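Local coordinates for actinorhodin polyketide putative beta-ketoacyl synthase 2 (Streptomyces coelicolor A3, PDB 1TQY), which probably serves as the chain length factor, the ketosynthase-like partner subunit of the ketosynthase that builds the polyketide chain of the antibiotic actinorhodin, at residues B[266-271]-B[281-286]. Sequence-based numbering, arbitrary orientation.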
loop_
_atom_site.group_PDB
_atom_site.type_symbol
_atom_site.label_atom_id
_atom_site.label_comp_id
_atom_site.label_asym_id
_atom_site.label_seq_id
_atom_site.Cartn_x
_atom_site.Cartn_y
_atom_site.Cartn_z
ATOM N N ALA B 266 16.285 1.092 4.558
ATOM C CA ALA B 266 16.025 2.520 4.677
ATOM C C ALA B 266 15.272 3.082 3.474
ATOM O O ALA B 266 15.498 2.661 2.335
ATOM C CB ALA B 266 17.332 3.275 4.865
ATOM N N SER B 267 14.385 4.039 3.745
ATOM C CA SER B 267 13.585 4.691 2.713
ATOM C C SER B 267 13.652 6.201 2.897
ATOM O O SER B 267 13.504 6.698 4.013
ATOM C CB SER B 267 12.110 4.277 2.810
ATOM O OG SER B 267 11.940 2.892 2.590
ATOM N N THR B 268 13.893 6.931 1.812
ATOM C CA THR B 268 13.921 8.394 1.871
ATOM C C THR B 268 13.081 8.875 0.702
ATOM O O THR B 268 12.646 8.071 -0.121
ATOM C CB THR B 268 15.349 8.994 1.723
ATOM O OG1 THR B 268 15.877 8.669 0.432
ATOM C CG2 THR B 268 16.290 8.475 2.813
ATOM N N PHE B 269 12.827 10.176 0.638
ATOM C CA PHE B 269 12.032 10.732 -0.450
ATOM C C PHE B 269 12.702 12.013 -0.946
ATOM O O PHE B 269 13.068 12.866 -0.146
ATOM C CB PHE B 269 10.609 11.038 0.031
ATOM C CG PHE B 269 9.656 11.353 -1.088
ATOM C CD1 PHE B 269 9.326 10.380 -2.026
ATOM C CD2 PHE B 269 9.120 12.623 -1.230
ATOM C CE1 PHE B 269 8.473 10.667 -3.101
ATOM C CE2 PHE B 269 8.262 12.931 -2.301
ATOM C CZ PHE B 269 7.940 11.950 -3.237
ATOM N N ASP B 270 12.869 12.149 -2.258
ATOM C CA ASP B 270 13.523 13.339 -2.806
ATOM C C ASP B 270 12.710 14.612 -2.605
ATOM O O ASP B 270 11.491 14.563 -2.462
ATOM C CB ASP B 270 13.778 13.186 -4.312
ATOM C CG ASP B 270 14.747 12.065 -4.643
ATOM O OD1 ASP B 270 15.505 11.621 -3.759
ATOM O OD2 ASP B 270 14.761 11.638 -5.810
ATOM N N PRO B 271 13.383 15.778 -2.569
ATOM C CA PRO B 271 12.663 17.041 -2.400
ATOM C C PRO B 271 11.835 17.332 -3.651
ATOM O O PRO B 271 12.169 16.898 -4.765
ATOM C CB PRO B 271 13.784 18.064 -2.208
ATOM C CG PRO B 271 14.919 17.459 -2.957
ATOM C CD PRO B 271 14.833 16.007 -2.522
ATOM N N LEU B 281 18.892 9.629 -2.445
ATOM C CA LEU B 281 19.418 8.274 -2.619
ATOM C C LEU B 281 20.660 8.035 -1.763
ATOM O O LEU B 281 20.813 6.971 -1.138
ATOM C CB LEU B 281 19.750 8.003 -4.096
ATOM C CG LEU B 281 20.366 6.638 -4.461
ATOM C CD1 LEU B 281 19.439 5.532 -3.975
ATOM C CD2 LEU B 281 20.573 6.520 -5.971
ATOM N N GLU B 282 21.556 9.017 -1.735
ATOM C CA GLU B 282 22.776 8.887 -0.942
ATOM C C GLU B 282 22.364 8.691 0.519
ATOM O O GLU B 282 22.832 7.771 1.183
ATOM C CB GLU B 282 23.655 10.141 -1.080
ATOM C CG GLU B 282 24.983 10.061 -0.316
ATOM C CD GLU B 282 25.734 11.392 -0.294
ATOM O OE1 GLU B 282 26.778 11.475 0.390
ATOM O OE2 GLU B 282 25.279 12.346 -0.962
ATOM N N ARG B 283 21.472 9.548 1.003
ATOM C CA ARG B 283 21.017 9.439 2.384
ATOM C C ARG B 283 20.443 8.048 2.700
ATOM O O ARG B 283 20.770 7.465 3.735
ATOM C CB ARG B 283 19.977 10.523 2.713
ATOM C CG ARG B 283 19.457 10.454 4.159
ATOM C CD ARG B 283 18.727 11.727 4.610
ATOM N NE ARG B 283 17.407 11.898 3.999
ATOM C CZ ARG B 283 17.195 12.463 2.816
ATOM N NH1 ARG B 283 18.221 12.921 2.108
ATOM N NH2 ARG B 283 15.959 12.561 2.341
ATOM N N ALA B 284 19.601 7.517 1.813
ATOM C CA ALA B 284 19.017 6.195 2.033
ATOM C C ALA B 284 20.119 5.153 2.206
ATOM O O ALA B 284 20.074 4.324 3.118
ATOM C CB ALA B 284 18.106 5.804 0.849
ATOM N N ILE B 285 21.119 5.197 1.330
ATOM C CA ILE B 285 22.220 4.251 1.412
ATOM C C ILE B 285 22.915 4.304 2.769
ATOM O O ILE B 285 23.082 3.279 3.435
ATOM C CB ILE B 285 23.280 4.515 0.346
ATOM C CG1 ILE B 285 22.689 4.286 -1.045
ATOM C CG2 ILE B 285 24.477 3.605 0.603
ATOM C CD1 ILE B 285 23.561 4.802 -2.159
ATOM N N ARG B 286 23.312 5.501 3.183
ATOM C CA ARG B 286 24.001 5.644 4.462
ATOM C C ARG B 286 23.111 5.261 5.638
ATOM O O ARG B 286 23.599 4.794 6.668
ATOM C CB ARG B 286 24.495 7.075 4.658
ATOM C CG ARG B 286 25.537 7.513 3.680
ATOM C CD ARG B 286 25.869 8.986 3.874
ATOM N NE ARG B 286 26.848 9.404 2.883
ATOM C CZ ARG B 286 28.138 9.092 2.928
ATOM N NH1 ARG B 286 28.617 8.364 3.933
ATOM N NH2 ARG B 286 28.942 9.481 1.946
HETATM O O HOH W 1 15.851 13.680 0.043
#
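Thr268 and Ala284 carry the packing between the end of strand 260-269 and the first turns of helix 281-292. The threonine methyl CG2 lies against the helix backbone, 3.6 Å from both N and CA of Ala284, while its OG1 is 3.7 Å from Ala284 CB. Ala284 offers no more than a methyl, which suits the close approach of 7.2 Å between the axes of 266-269 and 281-286. Two residues back along the strand, Ala266 also faces the helix, its CB 3.4 Å from Ala284 O, and it touches Leu287 and Ala288 as well.

In this thiolase-like fold, the strand pairs with 402-410 and leads through an 11-residue connection into the helix, whose segment 281-286 runs back nearly antiparallel to 266-269, at 162°; helix 310-324 packs beside it.

Polar groups gather where strand gives way to loop. With chi1 at 63°, Thr268 OG1 stands between its own N and carbonyl carbon, bonding to Gly280 O and Asn403 ND2. Asp270 OD1 receives the Gly280 N-H and Asn403 ND2, a carboxylate suited to gathering donors just ahead of the helix.

Arg283 supplies the solvent-bridged part. The bend at chi3 (72°) puts NE 3.8 Å from Thr268 CG2, and one guanidinium face lies over Thr268 CB, 3.7 Å from NH2. Arginine suits the place: its aliphatic stem runs past the threonine methyl, while NH2 has N-H groups for two partners. A water at the guanidinium edge accepts from NH2 at 2.6 Å and donates to Phe269 O at 2.9 Å, and NH2 also bonds to a backbone of the partner protein's chain.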